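Local structure of succinylglutamate desuccinylase (Vibrio cholerae, 2G9D) at residues A[176-182]-A[334-339]. The protein probably hydrolyses N-succinyl-L-glutamate to succinate and L-glutamate, with one zinc ion per subunit, in the last step of arginine degradation by the AST pathway. Residues are numbered along the deposited sequence.
Sequences VRSRSLM and YEDDQL
A single antiparallel beta bridge, flanked by a cation-pi contact, joins the start of helix 179-187 in the catalytic domain to the hairpin connecting strand 322-334 to strand 339-341 near the C-terminus. Asp336 and Asp337 both have left-handed backbone angles (67/56 and 72/5) near those of a type I' turn, and Glu335 N donates to Gln338 O (3.0 Å) across the base of this tight hairpin. Ser178 and Gln338 form a non-hydrogen-bonded pair: beside it Leu339 N donates to Arg177 O (2.8 Å), and Arg179 N donates weakly to Asp337 O (2.8 Å). Extended Ser178 (-76/167) is also the N-cap, its OG accepting from Leu181 N (2.7 Å), so the bridge gives way directly to the helix. Arg179, with chi1 t, lies over one face of the Tyr334 ring, CD 3.8 Å and CZ 4.5 Å from the centroid; a water accepts from its NH1 (3.1 Å). Selenomethionine Met182 packs its CG against Tyr334 CZ (4.0 Å) and Leu339 CD1 (3.8 Å). Beyond the bridge, Leu339 reaches Leu195 of strand 192-195 and, with Met182, Met259 of strand 258-267. The Arg177 guanidinium hydrogen-bonds Ser196 O, while Leu181 packs on Trp150 and Leu216 of strands 149-157 and 214-220.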
ATOM      1  N   VAL A 176      10.536   4.609 -10.817  1.00 43.00           N
ATOM      2  CA  VAL A 176       9.209   4.555 -10.252  1.00 42.61           C
ATOM      3  C   VAL A 176       8.866   5.627  -9.239  1.00 42.76           C
ATOM      4  O   VAL A 176       7.917   5.481  -8.463  1.00 44.74           O
ATOM      5  CB  VAL A 176       8.966   3.181  -9.647  1.00 42.63           C
ATOM      6  CG1 VAL A 176       9.264   2.113 -10.698  1.00 40.30           C
ATOM      7  CG2 VAL A 176       9.832   2.996  -8.400  1.00 42.78           C
ATOM      8  N   ARG A 177       9.617   6.717  -9.244  1.00 40.96           N
ATOM      9  CA  ARG A 177       9.321   7.793  -8.317  1.00 38.76           C
ATOM     10  C   ARG A 177       9.140   9.097  -9.102  1.00 36.82           C
ATOM     11  O   ARG A 177       9.987   9.986  -9.071  1.00 35.01           O
ATOM     12  CB  ARG A 177      10.437   7.883  -7.273  1.00 38.13           C
ATOM     13  CG  ARG A 177      10.608   6.587  -6.503  1.00 37.05           C
ATOM     14  CD  ARG A 177      11.882   6.558  -5.678  1.00 39.82           C
ATOM     15  NE  ARG A 177      11.977   5.351  -4.855  1.00 43.04           N
ATOM     16  CZ  ARG A 177      13.040   5.016  -4.126  1.00 44.69           C
ATOM     17  NH1 ARG A 177      14.105   5.801  -4.118  1.00 48.15           N
ATOM     18  NH2 ARG A 177      13.054   3.901  -3.403  1.00 45.00           N
ATOM     19  N   SER A 178       8.010   9.187  -9.801  1.00 35.60           N
ATOM     20  CA  SER A 178       7.692  10.347 -10.617  1.00 35.47           C
ATOM     21  C   SER A 178       7.238  11.523  -9.798  1.00 36.64           C
ATOM     22  O   SER A 178       6.896  11.382  -8.613  1.00 37.11           O
ATOM     23  CB  SER A 178       6.572  10.037 -11.601  1.00 35.16           C
ATOM     24  OG  SER A 178       5.324  10.379 -11.027  1.00 32.31           O
ATOM     25  N   ARG A 179       7.207  12.670 -10.482  1.00 37.64           N
ATOM     26  CA  ARG A 179       6.799  13.965  -9.945  1.00 37.09           C
ATOM     27  C   ARG A 179       5.317  13.922  -9.624  1.00 36.80           C
ATOM     28  O   ARG A 179       4.883  14.451  -8.599  1.00 36.09           O
ATOM     29  CB  ARG A 179       7.096  15.044 -10.985  1.00 38.83           C
ATOM     30  CG  ARG A 179       6.940  16.491 -10.506  1.00 41.95           C
ATOM     31  CD  ARG A 179       8.060  17.382 -11.078  1.00 42.12           C
ATOM     32  NE  ARG A 179       7.818  18.809 -10.870  1.00 46.39           N
ATOM     33  CZ  ARG A 179       7.492  19.364  -9.702  1.00 50.05           C
ATOM     34  NH1 ARG A 179       7.364  18.608  -8.620  1.00 54.45           N
ATOM     35  NH2 ARG A 179       7.293  20.676  -9.606  1.00 51.12           N
ATOM     36  N   SER A 180       4.551  13.271 -10.501  1.00 36.47           N
ATOM     37  CA  SER A 180       3.109  13.112 -10.327  1.00 37.12           C
ATOM     38  C   SER A 180       2.817  12.163  -9.172  1.00 39.22           C
ATOM     39  O   SER A 180       1.798  12.293  -8.484  1.00 38.79           O
ATOM     40  CB  SER A 180       2.481  12.537 -11.584  1.00 36.70           C
ATOM     41  OG  SER A 180       3.025  13.150 -12.732  1.00 38.76           O
ATOM     42  N   LEU A 181       3.688  11.182  -8.968  1.00 40.03           N
ATOM     43  CA  LEU A 181       3.451  10.276  -7.866  1.00 41.94           C
ATOM     44  C   LEU A 181       3.727  10.993  -6.546  1.00 44.59           C
ATOM     45  O   LEU A 181       3.156  10.646  -5.505  1.00 43.92           O
ATOM     46  CB  LEU A 181       4.316   9.019  -7.972  1.00 40.32           C
ATOM     47  CG  LEU A 181       4.026   8.013  -6.844  1.00 37.87           C
ATOM     48  CD1 LEU A 181       2.567   7.625  -6.886  1.00 38.59           C
ATOM     49  CD2 LEU A 181       4.906   6.793  -6.980  1.00 36.52           C
HETATM   50  N   MSE A 182       4.608  11.988  -6.586  1.00 46.46           N
HETATM   51  CA  MSE A 182       4.930  12.752  -5.385  1.00 49.49           C
HETATM   52  C   MSE A 182       3.759  13.618  -5.026  1.00 47.07           C
HETATM   53  O   MSE A 182       3.251  13.576  -3.903  1.00 45.99           O
HETATM   54  CB  MSE A 182       6.139  13.652  -5.615  1.00 56.62           C
HETATM   55  CG  MSE A 182       7.440  12.890  -5.679  1.00 65.94           C
HETATM   56 SE   MSE A 182       7.488  11.566  -4.262  1.00 76.69          SE
HETATM   57  CE  MSE A 182       7.713   9.967  -5.367  1.00 73.85           C
ATOM     58  N   TYR A 334      14.520  16.936  -8.206  1.00 57.52           N
ATOM     59  CA  TYR A 334      14.012  16.254  -9.393  1.00 58.30           C
ATOM     60  C   TYR A 334      15.045  16.252 -10.518  1.00 60.81           C
ATOM     61  O   TYR A 334      15.918  17.116 -10.581  1.00 61.38           O
ATOM     62  CB  TYR A 334      12.728  16.908  -9.920  1.00 55.64           C
ATOM     63  CG  TYR A 334      11.501  16.603  -9.106  1.00 54.92           C
ATOM     64  CD1 TYR A 334      11.142  17.408  -8.032  1.00 54.69           C
ATOM     65  CD2 TYR A 334      10.728  15.471  -9.365  1.00 54.88           C
ATOM     66  CE1 TYR A 334      10.051  17.100  -7.228  1.00 52.87           C
ATOM     67  CE2 TYR A 334       9.632  15.151  -8.562  1.00 53.37           C
ATOM     68  CZ  TYR A 334       9.308  15.976  -7.497  1.00 52.89           C
ATOM     69  OH  TYR A 334       8.250  15.681  -6.684  1.00 53.54           O
ATOM     70  N   GLU A 335      14.944  15.265 -11.402  1.00 62.42           N
ATOM     71  CA  GLU A 335      15.837  15.168 -12.546  1.00 62.29           C
ATOM     72  C   GLU A 335      15.015  14.605 -13.678  1.00 63.56           C
ATOM     73  O   GLU A 335      14.940  13.387 -13.868  1.00 63.78           O
ATOM     74  CB  GLU A 335      17.022  14.252 -12.257  1.00 61.59           C
ATOM     75  CG  GLU A 335      17.752  13.776 -13.505  1.00 59.94           C
ATOM     76  CD  GLU A 335      18.959  12.932 -13.174  1.00 59.46           C
ATOM     77  OE1 GLU A 335      19.286  12.028 -13.972  1.00 60.56           O
ATOM     78  OE2 GLU A 335      19.583  13.182 -12.119  1.00 57.25           O
ATOM     79  N   ASP A 336      14.372  15.505 -14.411  1.00 64.71           N
ATOM     80  CA  ASP A 336      13.543  15.111 -15.535  1.00 64.51           C
ATOM     81  C   ASP A 336      12.324  14.332 -15.047  1.00 62.99           C
ATOM     82  O   ASP A 336      12.105  13.187 -15.447  1.00 62.67           O
ATOM     83  CB  ASP A 336      14.374  14.277 -16.522  1.00 67.50           C
ATOM     84  CG  ASP A 336      15.698  14.961 -16.899  1.00 69.56           C
ATOM     85  OD1 ASP A 336      15.654  16.128 -17.362  1.00 69.07           O
ATOM     86  OD2 ASP A 336      16.777  14.337 -16.729  1.00 69.83           O
ATOM     87  N   ASP A 337      11.558  14.962 -14.155  1.00 61.68           N
ATOM     88  CA  ASP A 337      10.325  14.399 -13.610  1.00 60.54           C
ATOM     89  C   ASP A 337      10.481  13.245 -12.618  1.00 59.67           C
ATOM     90  O   ASP A 337       9.491  12.660 -12.186  1.00 59.53           O
ATOM     91  CB  ASP A 337       9.426  13.963 -14.765  1.00 61.93           C
ATOM     92  CG  ASP A 337       7.968  14.249 -14.508  1.00 64.73           C
ATOM     93  OD1 ASP A 337       7.631  15.426 -14.240  1.00 64.67           O
ATOM     94  OD2 ASP A 337       7.160  13.294 -14.584  1.00 68.54           O
ATOM     95  N   GLN A 338      11.715  12.914 -12.253  1.00 58.38           N
ATOM     96  CA  GLN A 338      11.938  11.836 -11.303  1.00 56.46           C
ATOM     97  C   GLN A 338      12.474  12.363  -9.991  1.00 55.59           C
ATOM     98  O   GLN A 338      13.043  13.452  -9.939  1.00 55.48           O
ATOM     99  CB  GLN A 338      12.895  10.794 -11.876  1.00 56.85           C
ATOM    100  CG  GLN A 338      12.223   9.845 -12.850  1.00 58.36           C
ATOM    101  CD  GLN A 338      11.134   9.005 -12.190  1.00 58.36           C
ATOM    102  OE1 GLN A 338      10.072   8.786 -12.767  1.00 59.32           O
ATOM    103  NE2 GLN A 338      11.402   8.525 -10.983  1.00 57.22           N
ATOM    104  N   LEU A 339      12.277  11.583  -8.933  1.00 53.65           N
ATOM    105  CA  LEU A 339      12.728  11.967  -7.609  1.00 51.99           C
ATOM    106  C   LEU A 339      14.084  11.357  -7.308  1.00 51.80           C
ATOM    107  O   LEU A 339      14.307  10.167  -7.534  1.00 52.64           O
ATOM    108  CB  LEU A 339      11.734  11.493  -6.563  1.00 51.87           C
ATOM    109  CG  LEU A 339      11.955  12.039  -5.160  1.00 49.30           C
ATOM    110  CD1 LEU A 339      11.190  13.323  -5.017  1.00 46.22           C
ATOM    111  CD2 LEU A 339      11.491  11.025  -4.138  1.00 48.89           C
TER
HETATM  112  O   HOH W   1       7.154  18.707  -5.495  1.00 58.26           O